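Local coordinates for single-strand DNA-binding protein (Agrobacterium tumefaciens, PDB 3BTP), which binds single-stranded DNA regardless of its sequence and mediates nuclear uptake of the transferred T-DNA strand during plant transformation, at residues V351-Q356 with R367-D372. Numbering follows the deposited sequence.
Sequences VNMGRQ and RHVSVD
Val-351 and Val-369 form a hydrogen-bonded antiparallel pair, each N bonding to the other's O. Where strand 349-352 ends, Asn-352 takes over with its side chain. Its CG lies anti to the backbone N (chi1 -165°), and Asn-352 OD1 accepts from Arg-367 N at 2.9 Å in a nearly straight bond. Gly-354 N reaches the same oxygen from the opposite face of the amide plane, 3.2 Å from Asn-352 OD1, closing an Asx turn. Met-353 N, one residue past the strand, donates to Arg-367 O (2.8 Å). The Asn-352 amide also stacks on the His-368 ring, the planes 25° apart, with OD1 above the ring centre; the ring lies against Asn-352 CB as well. On the face that carries Val-351 and Val-369, Met-353 reaches over from the loop, and Met-353 SD, nearly anti to CA (chi2 -164°), rests 3.9 Å from both CB and CG2 of Val-369. Asp-366 takes Asn-352 ND2, while the guanidinium of Arg-367 leads away to an acidic side chain of another protein's chain. These two strands are neighbours in an antiparallel barrel: strand 460-462 flanks 367-370, strand 396-399 begins next to Arg-395, which bonds Asn-352 O, and Trp-383 of helix 382-388 packs on Val-351 and Met-353.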
# COMPACT_ATOMS: atom_id res chain seq x y z
N VAL A 351 -5.67 -13.93 6.54
CA VAL A 351 -6.97 -14.50 6.19
C VAL A 351 -6.99 -14.81 4.69
O VAL A 351 -6.54 -13.95 3.89
CB VAL A 351 -8.20 -13.59 6.61
CG1 VAL A 351 -8.24 -12.23 5.85
CG2 VAL A 351 -9.51 -14.33 6.41
N ASN A 352 -7.49 -16.02 4.34
CA ASN A 352 -7.67 -16.40 3.00
C ASN A 352 -8.95 -15.78 2.36
O ASN A 352 -10.06 -16.06 2.81
CB ASN A 352 -7.75 -17.95 2.87
CG ASN A 352 -7.58 -18.43 1.42
OD1 ASN A 352 -7.22 -17.67 0.52
ND2 ASN A 352 -7.80 -19.67 1.20
N MET A 353 -8.74 -14.94 1.37
CA MET A 353 -9.76 -14.13 0.72
C MET A 353 -9.98 -14.68 -0.67
O MET A 353 -10.88 -14.25 -1.36
CB MET A 353 -9.33 -12.66 0.64
CG MET A 353 -9.20 -12.01 2.00
SD MET A 353 -9.12 -10.23 2.39
CE MET A 353 -10.48 -9.53 1.40
N GLY A 354 -9.13 -15.64 -1.05
CA GLY A 354 -9.23 -16.39 -2.27
C GLY A 354 -10.03 -17.64 -1.94
O GLY A 354 -10.89 -17.62 -1.08
N ARG A 355 -9.73 -18.72 -2.67
CA ARG A 355 -10.53 -19.97 -2.65
C ARG A 355 -12.06 -19.73 -2.81
O ARG A 355 -12.79 -19.95 -1.84
CB ARG A 355 -10.17 -20.76 -1.38
CG ARG A 355 -10.45 -22.22 -1.39
CD ARG A 355 -10.20 -22.81 -0.01
NE ARG A 355 -8.75 -22.87 0.26
CZ ARG A 355 -8.14 -23.63 1.19
NH1 ARG A 355 -8.84 -24.46 1.96
NH2 ARG A 355 -6.82 -23.55 1.34
N GLN A 356 -12.54 -19.34 -4.02
CA GLN A 356 -13.99 -18.91 -4.30
C GLN A 356 -15.36 -19.69 -4.80
O GLN A 356 -16.12 -20.11 -3.89
CB GLN A 356 -14.04 -17.41 -4.67
CG GLN A 356 -13.33 -16.44 -3.66
CD GLN A 356 -14.10 -16.04 -2.32
OE1 GLN A 356 -13.92 -14.92 -1.82
NE2 GLN A 356 -14.91 -16.95 -1.77
N ARG A 367 -5.32 -16.70 -1.42
CA ARG A 367 -4.73 -15.37 -1.33
C ARG A 367 -4.93 -14.94 0.08
O ARG A 367 -6.06 -14.64 0.46
CB ARG A 367 -5.37 -14.38 -2.34
CG ARG A 367 -4.75 -12.99 -2.21
CD ARG A 367 -4.91 -12.12 -3.43
NE ARG A 367 -4.14 -10.85 -3.26
CZ ARG A 367 -4.22 -9.76 -4.04
NH1 ARG A 367 -5.00 -9.75 -5.12
NH2 ARG A 367 -3.43 -8.70 -3.82
N HIS A 368 -3.84 -14.92 0.87
CA HIS A 368 -3.91 -14.72 2.31
C HIS A 368 -3.51 -13.28 2.65
O HIS A 368 -2.41 -12.86 2.34
CB HIS A 368 -2.87 -15.70 2.91
CG HIS A 368 -3.24 -17.14 2.74
ND1 HIS A 368 -2.74 -17.93 1.71
CD2 HIS A 368 -4.07 -17.93 3.45
CE1 HIS A 368 -3.24 -19.14 1.81
NE2 HIS A 368 -4.03 -19.18 2.86
N VAL A 369 -4.36 -12.52 3.29
CA VAL A 369 -4.09 -11.14 3.43
C VAL A 369 -3.87 -10.98 4.90
O VAL A 369 -4.62 -11.53 5.75
CB VAL A 369 -5.26 -10.23 2.87
CG1 VAL A 369 -5.11 -8.79 3.30
CG2 VAL A 369 -5.34 -10.31 1.28
N SER A 370 -2.83 -10.24 5.23
CA SER A 370 -2.53 -9.87 6.60
C SER A 370 -3.77 -9.33 7.33
O SER A 370 -4.42 -8.41 6.85
CB SER A 370 -1.47 -8.79 6.56
OG SER A 370 -1.24 -8.32 7.85
N VAL A 371 -4.06 -9.86 8.50
CA VAL A 371 -5.16 -9.38 9.32
C VAL A 371 -5.02 -7.94 9.88
O VAL A 371 -5.97 -7.19 9.89
CB VAL A 371 -5.42 -10.43 10.51
CG1 VAL A 371 -6.32 -9.89 11.59
CG2 VAL A 371 -5.94 -11.83 9.94
N ASP A 372 -3.86 -7.64 10.43
CA ASP A 372 -3.46 -6.31 10.79
C ASP A 372 -3.68 -5.23 9.71
O ASP A 372 -4.30 -4.19 9.96
CB ASP A 372 -1.97 -6.38 11.13
CG ASP A 372 -1.39 -5.00 11.41
OD1 ASP A 372 -1.76 -4.44 12.46
OD2 ASP A 372 -0.58 -4.48 10.56